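Local coordinates for protein galactokinase (Bifidobacterium longum subsp. infantis ATCC 15697 = JCM 1222 = DSM 20088, PDB 6TEQ) that probably phosphorylates galactose at the expense of ATP, as a GHMP-family galactokinase, and binds 2-deoxy-2-fluoro-galactose in its sugar pocket, at residues N229-Q238 with G371-G382. Sequence-based numbering, arbitrary orientation. Where two conformers were deposited one is given.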
loop_
_atom_site.group_PDB
_atom_site.type_symbol
_atom_site.label_atom_id
_atom_site.label_comp_id
_atom_site.label_asym_id
_atom_site.label_seq_id
_atom_site.Cartn_x
_atom_site.Cartn_y
_atom_site.Cartn_z
ATOM N N ASN A 229 1.530 10.830 -22.744
ATOM C CA ASN A 229 1.430 9.611 -23.582
ATOM C C ASN A 229 2.161 8.436 -22.920
ATOM O O ASN A 229 2.857 7.706 -23.605
ATOM C CB ASN A 229 1.927 9.859 -25.008
ATOM C CG ASN A 229 1.061 10.886 -25.718
ATOM O OD1 ASN A 229 -0.093 11.072 -25.360
ATOM N ND2 ASN A 229 1.604 11.545 -26.731
ATOM N N LEU A 230 1.859 8.229 -21.639
ATOM C CA LEU A 230 2.475 7.156 -20.861
ATOM C C LEU A 230 1.424 6.169 -20.381
ATOM O O LEU A 230 0.174 6.457 -20.363
ATOM C CB LEU A 230 3.153 7.711 -19.599
ATOM C CG LEU A 230 4.247 8.742 -19.789
ATOM C CD1 LEU A 230 4.714 9.295 -18.433
ATOM C CD2 LEU A 230 5.368 8.114 -20.573
ATOM N N GLU A 231 1.937 5.061 -19.890
ATOM C CA GLU A 231 1.148 3.954 -19.314
ATOM C C GLU A 231 1.979 3.430 -18.143
ATOM O O GLU A 231 3.203 3.238 -18.305
ATOM C CB GLU A 231 0.822 2.944 -20.433
ATOM C CG GLU A 231 0.524 1.520 -19.976
ATOM C CD GLU A 231 0.195 0.561 -21.113
ATOM O OE1 GLU A 231 0.541 0.862 -22.300
ATOM O OE2 GLU A 231 -0.375 -0.500 -20.818
ATOM N N LEU A 232 1.347 3.241 -16.990
ATOM C CA LEU A 232 2.059 2.675 -15.836
ATOM C C LEU A 232 1.757 1.188 -15.869
ATOM O O LEU A 232 0.633 0.804 -15.550
ATOM C CB LEU A 232 1.598 3.303 -14.533
ATOM C CG LEU A 232 2.357 2.799 -13.326
ATOM C CD1 LEU A 232 3.770 3.295 -13.312
ATOM C CD2 LEU A 232 1.605 3.226 -12.078
ATOM N N LEU A 233 2.740 0.404 -16.285
ATOM C CA LEU A 233 2.608 -1.061 -16.307
ATOM C C LEU A 233 2.755 -1.523 -14.860
ATOM O O LEU A 233 3.719 -1.149 -14.214
ATOM C CB LEU A 233 3.676 -1.684 -17.212
ATOM C CG LEU A 233 3.705 -3.223 -17.194
ATOM C CD1 LEU A 233 2.382 -3.775 -17.658
ATOM C CD2 LEU A 233 4.809 -3.766 -18.068
ATOM N N VAL A 234 1.861 -2.393 -14.417
ATOM C CA VAL A 234 1.979 -3.036 -13.095
ATOM C C VAL A 234 1.926 -4.553 -13.306
ATOM O O VAL A 234 0.981 -4.986 -13.977
ATOM C CB VAL A 234 0.876 -2.556 -12.154
ATOM C CG1 VAL A 234 0.948 -3.337 -10.826
ATOM C CG2 VAL A 234 0.963 -1.077 -11.965
ATOM N N VAL A 235 2.956 -5.275 -12.843
ATOM C CA VAL A 235 3.019 -6.722 -13.032
ATOM C C VAL A 235 3.184 -7.344 -11.672
ATOM O O VAL A 235 4.193 -7.089 -10.997
ATOM C CB VAL A 235 4.163 -7.135 -13.994
ATOM C CG1 VAL A 235 4.304 -8.665 -14.022
ATOM C CG2 VAL A 235 3.944 -6.548 -15.368
ATOM N N ASP A 236 2.224 -8.135 -11.284
ATOM C CA ASP A 236 2.309 -8.994 -10.098
ATOM C C ASP A 236 3.109 -10.239 -10.459
ATOM O O ASP A 236 2.718 -11.027 -11.335
ATOM C CB ASP A 236 0.902 -9.326 -9.634
ATOM C CG ASP A 236 0.816 -10.343 -8.501
ATOM O OD1 ASP A 236 1.847 -10.685 -7.908
ATOM O OD2 ASP A 236 -0.300 -10.766 -8.250
ATOM N N THR A 237 4.285 -10.391 -9.883
ATOM C CA THR A 237 5.164 -11.533 -10.208
ATOM C C THR A 237 4.508 -12.854 -9.831
ATOM O O THR A 237 4.894 -13.846 -10.427
ATOM C CB THR A 237 6.537 -11.477 -9.540
ATOM O OG1 THR A 237 6.405 -11.595 -8.109
ATOM C CG2 THR A 237 7.247 -10.203 -9.973
ATOM N N GLN A 238 3.571 -12.857 -8.906
ATOM C CA GLN A 238 3.040 -14.116 -8.324
ATOM C C GLN A 238 4.181 -14.982 -7.763
ATOM O O GLN A 238 3.983 -16.226 -7.664
ATOM C CB GLN A 238 2.167 -14.829 -9.356
ATOM C CG GLN A 238 1.027 -13.952 -9.823
ATOM C CD GLN A 238 -0.118 -14.756 -10.379
ATOM O OE1 GLN A 238 -0.183 -15.105 -11.558
ATOM N NE2 GLN A 238 -0.931 -15.200 -9.439
ATOM N N GLY A 371 5.835 -9.972 -4.850
ATOM C CA GLY A 371 4.819 -8.993 -5.210
ATOM C C GLY A 371 5.057 -8.430 -6.582
ATOM O O GLY A 371 5.316 -9.174 -7.524
ATOM N N SER A 372 4.899 -7.112 -6.685
ATOM C CA SER A 372 4.743 -6.475 -8.014
ATOM C C SER A 372 5.894 -5.535 -8.363
ATOM O O SER A 372 6.541 -4.934 -7.463
ATOM C CB SER A 372 3.427 -5.746 -8.148
ATOM O OG SER A 372 2.317 -6.557 -7.843
ATOM N N ILE A 373 6.062 -5.356 -9.660
ATOM C CA ILE A 373 6.864 -4.282 -10.242
ATOM C C ILE A 373 5.941 -3.308 -10.926
ATOM O O ILE A 373 4.831 -3.627 -11.352
ATOM C CB ILE A 373 7.993 -4.800 -11.174
ATOM C CG1 ILE A 373 7.499 -5.314 -12.527
ATOM C CG2 ILE A 373 8.871 -5.792 -10.492
ATOM C CD1 ILE A 373 8.462 -5.016 -13.584
ATOM N N ILE A 374 6.478 -2.122 -11.132
ATOM C CA ILE A 374 5.864 -1.072 -11.941
ATOM C C ILE A 374 6.910 -0.563 -12.918
ATOM O O ILE A 374 8.103 -0.626 -12.681
ATOM C CB ILE A 374 5.290 0.038 -11.068
ATOM C CG1 ILE A 374 6.387 0.868 -10.430
ATOM C CG2 ILE A 374 4.301 -0.552 -10.062
ATOM C CD1 ILE A 374 5.913 1.989 -9.542
ATOM N N ALA A 375 6.408 -0.046 -14.017
ATOM C CA ALA A 375 7.244 0.555 -15.050
ATOM C C ALA A 375 6.510 1.700 -15.713
ATOM O O ALA A 375 5.306 1.570 -16.093
ATOM C CB ALA A 375 7.638 -0.516 -16.063
ATOM N N LEU A 376 7.232 2.780 -15.917
ATOM C CA LEU A 376 6.781 3.903 -16.743
ATOM C C LEU A 376 7.159 3.486 -18.149
ATOM O O LEU A 376 8.329 3.351 -18.422
ATOM C CB LEU A 376 7.450 5.201 -16.323
ATOM C CG LEU A 376 6.911 5.833 -15.071
ATOM C CD1 LEU A 376 7.868 6.983 -14.655
ATOM C CD2 LEU A 376 5.492 6.365 -15.249
ATOM N N VAL A 377 6.152 3.389 -19.012
ATOM C CA VAL A 377 6.339 2.970 -20.396
ATOM C C VAL A 377 5.538 3.897 -21.300
ATOM O O VAL A 377 4.632 4.576 -20.836
ATOM C CB VAL A 377 5.928 1.507 -20.593
ATOM C CG1 VAL A 377 6.596 0.608 -19.600
ATOM C CG2 VAL A 377 4.435 1.338 -20.545
ATOM N N ASP A 378 5.853 3.871 -22.588
ATOM C CA ASP A 378 4.994 4.631 -23.519
ATOM C C ASP A 378 3.611 4.003 -23.610
ATOM O O ASP A 378 3.461 2.754 -23.566
ATOM C CB ASP A 378 5.596 4.751 -24.902
ATOM C CG ASP A 378 6.824 5.665 -24.928
ATOM O OD1 ASP A 378 6.806 6.732 -24.239
ATOM O OD2 ASP A 378 7.797 5.274 -25.523
ATOM N N LYS A 379 2.621 4.846 -23.800
ATOM C CA LYS A 379 1.246 4.365 -23.984
ATOM C C LYS A 379 1.245 3.356 -25.118
ATOM O O LYS A 379 1.834 3.678 -26.184
ATOM C CB LYS A 379 0.391 5.535 -24.401
ATOM C CG LYS A 379 -1.079 5.299 -24.645
ATOM C CD LYS A 379 -1.808 6.477 -25.359
ATOM C CE LYS A 379 -1.025 7.423 -26.279
ATOM N NZ LYS A 379 -1.811 8.663 -26.498
ATOM N N GLY A 380 0.579 2.230 -24.890
ATOM C CA GLY A 380 0.388 1.185 -25.908
ATOM C C GLY A 380 1.452 0.100 -25.762
ATOM O O GLY A 380 1.306 -0.898 -26.427
ATOM N N GLN A 381 2.427 0.240 -24.853
ATOM C CA GLN A 381 3.542 -0.742 -24.737
ATOM C C GLN A 381 3.369 -1.703 -23.538
ATOM O O GLN A 381 4.180 -2.633 -23.405
ATOM C CB GLN A 381 4.905 -0.065 -24.628
ATOM C CG GLN A 381 5.218 0.850 -25.793
ATOM C CD GLN A 381 5.074 0.112 -27.083
ATOM O OE1 GLN A 381 4.196 0.409 -27.880
ATOM N NE2 GLN A 381 5.863 -0.942 -27.228
ATOM N N GLY A 382 2.426 -1.461 -22.634
ATOM C CA GLY A 382 2.300 -2.275 -21.418
ATOM C C GLY A 382 2.073 -3.741 -21.720
ATOM O O GLY A 382 2.731 -4.580 -21.107
#
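E231 and the turn after V377 show how an antiparallel strand pair can be pinned at its end by one carboxylate, here in one of two conformers. With CG anti to the backbone N (chi1 157°) and the chain extended beyond it, E231 reaches to the type II turn D378-Q381 and the residue after it: G380 N meets OE1 nearly along the C-O axis at 2.9 Å, while G382 N, at 3.0 Å from OE1, comes from above the carboxylate plane. G382 opens helix 382-396, so this conformer links the strand to that helix's start.

Between E231 and V235, paired backbone bonds join 230-236 to 372-378, L233 N meeting A375 O at 2.8 Å. On one face V234 and I374 lie side by side, their CG2 methyls 3.9 Å apart, and L232 CD1 touches L376 CD2 at 4.0 Å; F329 of helix 322-338 packs on I374 and L376. On the other face L233, V235 and V377 meet helix 382-396.

At the far end G371 O is gripped twice by T237, by its N and, at 2.7 Å, by OG1. D236 OD1 accepts Q238 N in an Asx turn, OD2 forms a salt bridge with R402, and S372 OG, 3.6 Å from D236 CB, bonds to S137 O. Were D236 an alanine, R402 would probably lack this salt-bridge mate and the turn into Q238 would be likely to relax. Strand 230-236 is the middle one of a mixed five-stranded, helix-flanked sheet in the C-terminal GHMP kinase domain, with 372-378 between it and outer strand 361-365; the D236-G371 end lies close to G136 and G138, which bind ADP in another structure of this protein, though no nucleotide is present here.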